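Polyisoprenyl-teichoic acid--peptidoglycan teichoic acid transferase TagV (Bacillus subtilis, PDB 6UF3) belongs to the LytR-CpsA-Psr family of cell-envelope proteins, folding as a single chain around a mixed beta sheet flanked by helices. Local coordinates at residues L9-E14 and D74-T79; K22-S27 and K61-A66. One frame throughout, in Å; residues are numbered along the deposited sequence.

How the interactions relate
Interaction 1 (9-14 with 74-79) is a buried, wholly side-chain contact between the sheet and a helix lying on it. Interaction 2 (22-27 with 61-66), partly buried and farther from the centre of the chain, joins the start of strand 25-34 to the turn after strand 62-63 through polar atoms and two waters. The centres of interactions 1 and 2 lie about 8 Å apart. Strands 6-13 and 25-34 are sheet neighbours, and a classic beta bulge ties the two contacts together: Asp-26 and Ser-27 both face Gly-12. Farther along the chain, residues 61-66 lead to helix 72-84, where Ile-64 packs on Thr-79. Methyl and sulfur contacts thus give way to hydrogen bonds nearer the surface.

Interaction 1 of 2, residues L9-E14 and D74-T79; sequences LFMGIE and DETVET
Leu-9 and Met-11, alternate residues of strand 6-13, meet Thr-76 and Val-77 on helix 72-84 in a sheet-helix contact of the mixed sheet. The short strand and helix axes approach to 10.2 Å and run at 133° to each other.

Methyl contacts come first. Leu-9 CD2 touches two methyls of the helix, Thr-76 CG2 and Val-77 CG2, each at 4.0 Å. The leucine lies across Thr-76 but runs antiparallel alongside Val-77. From Met-11, the bend at chi3 (-80°) sets CE 4.2 Å from Val-77 CG2.

Sulfur makes the second kind of contact: Met-11 SD lies 3.7 Å from Thr-76 CG2.

Polar atoms are satisfied away from the strand. Thr-76 turns its methyl to the strand while OG1 makes a weak hydrogen bond to Gly-72 O. Thr-79 OG1 donates to Glu-75 O at 2.8 Å from above the carbonyl plane, with Thr-79 N reaching that oxygen from the opposite face; the same hydroxyl also bonds with Ala-54 N in a nearby loop.

Leu-28 of the adjacent strand touches both Met-11 and Thr-76. Dispersion and the exclusion of water therefore hold helix and sheet together here, without directional bonds between the two segments.

Interaction 2 of 2, residues K22-S27 and K61-A66; sequences KGRSDS and KTKINA
The Arg-24 guanidinium has Ala-66 CB over one face, 3.7 Å above the plane and offset toward the rim, while Asn-65 ND2 lies in plane at its edge. These groups join the start of strand 25-34, beside its classic beta bulge, to the turn after strand 62-63. Lys-63 CD also lies near the guanidinium plane, 3.9 Å from Arg-24 NH2. The Asn-65 amide is turned almost perpendicular to the guanidinium, their planes 85° apart, and Arg-24 NH2 gives Asn-65 OD1 a weak, strongly bent hydrogen bond (N-H...O 126°). In the arginine chain, chi3 (87°) makes a bend that places Arg-24 NE 3.4 Å from Asn-65 ND2; both are donors, and they do not bond.

Backbone atoms add to the contact. Ser-25 N donates to Asn-65 O at 3.2 Å, and Arg-24 CA adds a CA-H...O contact to the same oxygen.

Two waters extend the polar network. One bridges Ser-25 OG and Ile-64 O, donating to the carbonyl.

Lys-63 NZ is engaged elsewhere, in a salt bridge with Asp-48. It stands 5.2 Å from Arg-24 NH2, so the carboxylate of Asp-48 probably eases the repulsion between the two like charges. The second water gathers three groups: it accepts from Asn-65 ND2 and donates both to Asp-26 OD2 and, at 2.7 Å, to Ser-25 O.

Interaction 1 of 2, residues L9-E14 and D74-T79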
ATOM      1  N   LEU A   9       6.053   0.051   4.198  1.00 16.47           N
ATOM      2  CA  LEU A   9       5.063   0.989   3.680  1.00 15.86           C
ATOM      3  C   LEU A   9       5.098   0.942   2.158  1.00 16.64           C
ATOM      4  O   LEU A   9       6.151   1.174   1.546  1.00 17.70           O
ATOM      5  CB  LEU A   9       5.328   2.421   4.165  1.00 16.92           C
ATOM      6  CG  LEU A   9       4.457   3.510   3.499  1.00 18.06           C
ATOM      7  CD1 LEU A   9       2.961   3.327   3.797  1.00 17.02           C
ATOM      8  CD2 LEU A   9       4.909   4.935   3.926  1.00 18.52           C
ATOM      9  N   PHE A  10       3.948   0.660   1.557  1.00 16.95           N
ATOM     10  CA  PHE A  10       3.757   0.674   0.116  1.00 18.19           C
ATOM     11  C   PHE A  10       3.076   1.980  -0.266  1.00 19.19           C
ATOM     12  O   PHE A  10       1.994   2.289   0.237  1.00 20.16           O
ATOM     13  CB  PHE A  10       2.892  -0.509  -0.329  1.00 19.16           C
ATOM     14  CG  PHE A  10       3.544  -1.854  -0.142  1.00 20.37           C
ATOM     15  CD1 PHE A  10       3.410  -2.542   1.058  1.00 21.16           C
ATOM     16  CD2 PHE A  10       4.267  -2.437  -1.173  1.00 23.38           C
ATOM     17  CE1 PHE A  10       4.003  -3.787   1.233  1.00 22.38           C
ATOM     18  CE2 PHE A  10       4.869  -3.668  -1.000  1.00 22.36           C
ATOM     19  CZ  PHE A  10       4.725  -4.345   0.202  1.00 20.33           C
ATOM     20  N   MET A  11       3.718   2.741  -1.147  1.00 18.89           N
ATOM     21  CA  MET A  11       3.228   4.029  -1.627  1.00 21.21           C
ATOM     22  C   MET A  11       2.953   3.910  -3.119  1.00 23.79           C
ATOM     23  O   MET A  11       3.840   3.518  -3.889  1.00 26.83           O
ATOM     24  CB  MET A  11       4.250   5.135  -1.347  1.00 19.18           C
ATOM     25  CG  MET A  11       4.399   5.453   0.133  1.00 21.01           C
ATOM     26  SD  MET A  11       5.913   6.389   0.506  1.00 24.03           S
ATOM     27  CE  MET A  11       7.126   5.064   0.507  1.00 25.87           C
ATOM     28  N   GLY A  12       1.719   4.203  -3.518  1.00 21.46           N
ATOM     29  CA  GLY A  12       1.359   4.338  -4.916  1.00 20.70           C
ATOM     30  C   GLY A  12       1.141   5.809  -5.249  1.00 21.83           C
ATOM     31  O   GLY A  12       0.382   6.495  -4.565  1.00 22.40           O
ATOM     32  N   ILE A  13       1.839   6.275  -6.290  1.00 23.29           N
ATOM     33  CA  ILE A  13       1.791   7.676  -6.697  1.00 28.30           C
ATOM     34  C   ILE A  13       1.606   7.766  -8.208  1.00 32.85           C
ATOM     35  O   ILE A  13       1.760   6.791  -8.940  1.00 33.60           O
ATOM     36  CB  ILE A  13       3.053   8.447  -6.269  1.00 33.48           C
ATOM     37  CG1 ILE A  13       4.263   7.934  -7.044  1.00 32.15           C
ATOM     38  CG2 ILE A  13       3.290   8.320  -4.767  1.00 35.05           C
ATOM     39  CD1 ILE A  13       5.506   8.736  -6.775  1.00 40.04           C
ATOM     40  N   GLU A  14       1.251   8.962  -8.671  1.00 34.38           N
ATOM     41  CA  GLU A  14       1.194   9.238 -10.101  1.00 42.80           C
ATOM     42  C   GLU A  14       2.484   9.891 -10.583  1.00 48.17           C
ATOM     43  O   GLU A  14       3.158   9.366 -11.477  1.00 44.02           O
ATOM     44  CB  GLU A  14      -0.016  10.124 -10.437  1.00 42.05           C
ATOM     45  CG  GLU A  14      -0.103  10.491 -11.913  1.00 45.15           C
ATOM     46  CD  GLU A  14      -1.421  11.149 -12.295  1.00 51.00           C
ATOM     47  OE1 GLU A  14      -2.322  11.247 -11.435  1.00 52.08           O
ATOM     48  OE2 GLU A  14      -1.551  11.565 -13.467  1.00 56.48           O
ATOM     49  N   ASP A  74      10.394  10.514   2.231  1.00 26.28           N
ATOM     50  CA  ASP A  74      10.836  10.653   3.618  1.00 25.90           C
ATOM     51  C   ASP A  74       9.744  11.278   4.479  1.00 25.67           C
ATOM     52  O   ASP A  74       9.503  10.845   5.617  1.00 22.33           O
ATOM     53  CB  ASP A  74      12.107  11.508   3.694  1.00 26.69           C
ATOM     54  CG  ASP A  74      13.329  10.832   3.088  1.00 30.56           C
ATOM     55  OD1 ASP A  74      13.267   9.631   2.738  1.00 31.61           O
ATOM     56  OD2 ASP A  74      14.369  11.519   2.972  1.00 38.07           O
ATOM     57  N   GLU A  75       9.076  12.309   3.955  1.00 20.59           N
ATOM     58  CA  GLU A  75       7.996  12.939   4.713  1.00 20.46           C
ATOM     59  C   GLU A  75       6.806  11.998   4.861  1.00 21.18           C
ATOM     60  O   GLU A  75       6.206  11.916   5.940  1.00 20.93           O
ATOM     61  CB  GLU A  75       7.603  14.265   4.051  1.00 21.58           C
ATOM     62  CG  GLU A  75       6.515  15.041   4.761  1.00 24.15           C
ATOM     63  CD  GLU A  75       6.908  15.533   6.145  1.00 25.21           C
ATOM     64  OE1 GLU A  75       8.106  15.663   6.435  1.00 29.82           O
ATOM     65  OE2 GLU A  75       6.000  15.797   6.959  1.00 29.12           O
ATOM     66  N   THR A  76       6.471  11.242   3.808  1.00 18.60           N
ATOM     67  CA  THR A  76       5.368  10.290   3.937  1.00 19.92           C
ATOM     68  C   THR A  76       5.685   9.209   4.967  1.00 20.76           C
ATOM     69  O   THR A  76       4.847   8.881   5.815  1.00 17.51           O
ATOM     70  CB  THR A  76       5.059   9.640   2.584  1.00 18.60           C
ATOM     71  OG1 THR A  76       4.617  10.646   1.675  1.00 18.76           O
ATOM     72  CG2 THR A  76       3.942   8.632   2.739  1.00 19.07           C
ATOM     73  N   VAL A  77       6.893   8.639   4.900  1.00 19.67           N
ATOM     74  CA  VAL A  77       7.294   7.601   5.848  1.00 17.84           C
ATOM     75  C   VAL A  77       7.200   8.118   7.274  1.00 20.31           C
ATOM     76  O   VAL A  77       6.632   7.461   8.154  1.00 20.70           O
ATOM     77  CB  VAL A  77       8.709   7.088   5.537  1.00 23.05           C
ATOM     78  CG1 VAL A  77       9.221   6.246   6.711  1.00 23.75           C
ATOM     79  CG2 VAL A  77       8.701   6.244   4.245  1.00 21.79           C
ATOM     80  N   GLU A  78       7.743   9.305   7.526  1.00 18.71           N
ATOM     81  CA  GLU A  78       7.736   9.816   8.892  1.00 19.51           C
ATOM     82  C   GLU A  78       6.327  10.176   9.350  1.00 19.79           C
ATOM     83  O   GLU A  78       5.988  10.009  10.528  1.00 21.50           O
ATOM     84  CB  GLU A  78       8.658  11.030   8.996  1.00 22.16           C
ATOM     85  CG  GLU A  78       9.290  11.179  10.356  1.00 31.81           C
ATOM     86  CD  GLU A  78      10.018  12.508  10.526  1.00 33.98           C
ATOM     87  OE1 GLU A  78      10.051  13.303   9.563  1.00 33.90           O
ATOM     88  OE2 GLU A  78      10.549  12.751  11.627  1.00 39.88           O
ATOM     89  N   THR A  79       5.492  10.683   8.441  1.00 19.10           N
ATOM     90  CA  THR A  79       4.117  10.992   8.808  1.00 15.94           C
ATOM     91  C   THR A  79       3.344   9.723   9.165  1.00 14.94           C
ATOM     92  O   THR A  79       2.582   9.711  10.140  1.00 18.66           O
ATOM     93  CB  THR A  79       3.433  11.761   7.674  1.00 17.05           C
ATOM     94  OG1 THR A  79       4.123  13.001   7.475  1.00 18.58           O
ATOM     95  CG2 THR A  79       1.968  12.059   8.023  1.00 19.72           C
TER

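Interaction 2 of 2, residues K22-S27 and K61-A66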
ATOM      1  N   LYS A  22       7.101  17.079  -5.166  1.00 47.17           N
ATOM      2  CA  LYS A  22       6.621  15.758  -5.554  1.00 43.18           C
ATOM      3  C   LYS A  22       5.096  15.772  -5.636  1.00 42.55           C
ATOM      4  O   LYS A  22       4.438  16.729  -5.222  1.00 44.14           O
ATOM      5  CB  LYS A  22       7.085  14.675  -4.564  1.00 38.95           C
ATOM      6  CG  LYS A  22       8.515  14.829  -4.067  1.00 48.58           C
ATOM      7  CD  LYS A  22       9.432  13.758  -4.643  1.00 49.29           C
ATOM      8  CE  LYS A  22      10.896  14.161  -4.515  1.00 56.06           C
ATOM      9  NZ  LYS A  22      11.786  13.332  -5.374  1.00 60.26           N
ATOM     10  N   GLY A  23       4.524  14.681  -6.176  1.00 39.59           N
ATOM     11  CA  GLY A  23       3.082  14.568  -6.276  1.00 37.46           C
ATOM     12  C   GLY A  23       2.452  14.029  -4.998  1.00 32.64           C
ATOM     13  O   GLY A  23       3.135  13.553  -4.098  1.00 32.50           O
ATOM     14  N   ARG A  24       1.126  14.122  -4.926  1.00 28.21           N
ATOM     15  CA  ARG A  24       0.415  13.501  -3.809  1.00 28.88           C
ATOM     16  C   ARG A  24       0.386  11.986  -3.976  1.00 30.54           C
ATOM     17  O   ARG A  24       0.347  11.462  -5.092  1.00 36.49           O
ATOM     18  CB  ARG A  24      -1.012  14.038  -3.713  1.00 31.44           C
ATOM     19  CG  ARG A  24      -1.083  15.543  -3.493  1.00 41.59           C
ATOM     20  CD  ARG A  24      -2.489  16.074  -3.714  1.00 55.27           C
ATOM     21  NE  ARG A  24      -3.284  15.999  -2.494  1.00 60.38           N
ATOM     22  CZ  ARG A  24      -3.418  16.998  -1.628  1.00 64.33           C
ATOM     23  NH1 ARG A  24      -2.811  18.158  -1.851  1.00 66.58           N
ATOM     24  NH2 ARG A  24      -4.161  16.835  -0.540  1.00 58.81           N
ATOM     25  N   SER A  25       0.416  11.278  -2.854  1.00 22.86           N
ATOM     26  CA  SER A  25       0.287   9.833  -2.915  1.00 21.97           C
ATOM     27  C   SER A  25      -1.180   9.463  -3.107  1.00 28.34           C
ATOM     28  O   SER A  25      -2.088  10.176  -2.674  1.00 33.03           O
ATOM     29  CB  SER A  25       0.862   9.176  -1.658  1.00 23.41           C
ATOM     30  OG  SER A  25       0.212   9.638  -0.487  1.00 23.87           O
ATOM     31  N   ASP A  26      -1.409   8.369  -3.820  1.00 29.29           N
ATOM     32  CA  ASP A  26      -2.764   7.880  -4.012  1.00 38.04           C
ATOM     33  C   ASP A  26      -3.057   6.649  -3.179  1.00 35.64           C
ATOM     34  O   ASP A  26      -4.208   6.432  -2.789  1.00 41.19           O
ATOM     35  CB  ASP A  26      -3.017   7.561  -5.491  1.00 46.37           C
ATOM     36  CG  ASP A  26      -2.928   8.789  -6.378  1.00 59.92           C
ATOM     37  OD1 ASP A  26      -2.074   8.804  -7.290  1.00 61.51           O
ATOM     38  OD2 ASP A  26      -3.710   9.741  -6.156  1.00 62.44           O
ATOM     39  N   SER A  27      -2.036   5.860  -2.875  1.00 24.68           N
ATOM     40  CA  SER A  27      -2.228   4.598  -2.170  1.00 20.98           C
ATOM     41  C   SER A  27      -1.205   4.509  -1.052  1.00 20.66           C
ATOM     42  O   SER A  27      -0.019   4.769  -1.282  1.00 22.03           O
ATOM     43  CB  SER A  27      -2.089   3.414  -3.139  1.00 25.13           C
ATOM     44  OG  SER A  27      -2.290   2.179  -2.467  1.00 28.46           O
ATOM     45  N   LYS A  61      -3.467  20.393  10.772  1.00 26.14           N
ATOM     46  CA  LYS A  61      -3.578  19.083  10.154  1.00 25.70           C
ATOM     47  C   LYS A  61      -4.013  19.205   8.700  1.00 26.32           C
ATOM     48  O   LYS A  61      -4.731  20.127   8.314  1.00 27.32           O
ATOM     49  CB  LYS A  61      -4.583  18.222  10.916  1.00 29.38           C
ATOM     50  CG  LYS A  61      -4.113  17.770  12.279  1.00 29.28           C
ATOM     51  CD  LYS A  61      -5.260  17.126  13.039  1.00 32.87           C
ATOM     52  CE  LYS A  61      -4.774  16.444  14.300  1.00 38.91           C
ATOM     53  NZ  LYS A  61      -5.934  15.956  15.106  1.00 40.89           N
ATOM     54  N   THR A  62      -3.591  18.240   7.892  1.00 25.46           N
ATOM     55  CA  THR A  62      -3.973  18.208   6.494  1.00 24.58           C
ATOM     56  C   THR A  62      -4.177  16.754   6.100  1.00 25.18           C
ATOM     57  O   THR A  62      -4.106  15.853   6.936  1.00 24.00           O
ATOM     58  CB  THR A  62      -2.927  18.924   5.630  1.00 34.13           C
ATOM     59  OG1 THR A  62      -3.432  19.091   4.302  1.00 34.76           O
ATOM     60  CG2 THR A  62      -1.626  18.159   5.609  1.00 30.56           C
ATOM     61  N   LYS A  63      -4.462  16.524   4.824  1.00 24.26           N
ATOM     62  CA  LYS A  63      -4.674  15.159   4.360  1.00 21.91           C
ATOM     63  C   LYS A  63      -3.341  14.433   4.255  1.00 20.77           C
ATOM     64  O   LYS A  63      -2.338  15.017   3.861  1.00 21.83           O
ATOM     65  CB  LYS A  63      -5.366  15.161   3.003  1.00 24.11           C
ATOM     66  CG  LYS A  63      -6.687  15.850   2.977  1.00 29.54           C
ATOM     67  CD  LYS A  63      -7.264  15.792   1.586  1.00 35.86           C
ATOM     68  CE  LYS A  63      -8.498  16.637   1.493  1.00 42.22           C
ATOM     69  NZ  LYS A  63      -9.311  16.285   0.304  1.00 45.53           N
ATOM     70  N   ILE A  64      -3.332  13.139   4.595  1.00 17.03           N
ATOM     71  CA  ILE A  64      -2.053  12.435   4.630  1.00 17.88           C
ATOM     72  C   ILE A  64      -1.440  12.337   3.233  1.00 19.22           C
ATOM     73  O   ILE A  64      -0.211  12.290   3.092  1.00 19.18           O
ATOM     74  CB  ILE A  64      -2.208  11.052   5.292  1.00 17.73           C
ATOM     75  CG1 ILE A  64      -0.827  10.458   5.579  1.00 18.66           C
ATOM     76  CG2 ILE A  64      -3.073  10.113   4.442  1.00 16.13           C
ATOM     77  CD1 ILE A  64      -0.847   9.287   6.563  1.00 19.15           C
ATOM     78  N   ASN A  65      -2.263  12.357   2.183  1.00 18.89           N
ATOM     79  CA  ASN A  65      -1.707  12.225   0.838  1.00 21.77           C
ATOM     80  C   ASN A  65      -0.876  13.434   0.434  1.00 22.22           C
ATOM     81  O   ASN A  65      -0.080  13.336  -0.508  1.00 21.89           O
ATOM     82  CB  ASN A  65      -2.817  11.961  -0.187  1.00 23.63           C
ATOM     83  CG  ASN A  65      -3.742  13.139  -0.389  1.00 29.66           C
ATOM     84  OD1 ASN A  65      -3.692  14.127   0.340  1.00 33.51           O
ATOM     85  ND2 ASN A  65      -4.603  13.034  -1.388  1.00 32.49           N
ATOM     86  N   ALA A  66      -1.014  14.560   1.140  1.00 20.98           N
ATOM     87  CA  ALA A  66      -0.169  15.712   0.842  1.00 22.10           C
ATOM     88  C   ALA A  66       1.258  15.531   1.342  1.00 20.86           C
ATOM     89  O   ALA A  66       2.141  16.283   0.910  1.00 25.93           O
ATOM     90  CB  ALA A  66      -0.774  16.985   1.440  1.00 27.17           C
TER
HETATM   91  O   HOH W   1       1.661  11.063   1.402  1.00 18.31           O
HETATM   92  O   HOH W   2      -4.334  11.228  -3.810  1.00 41.49           O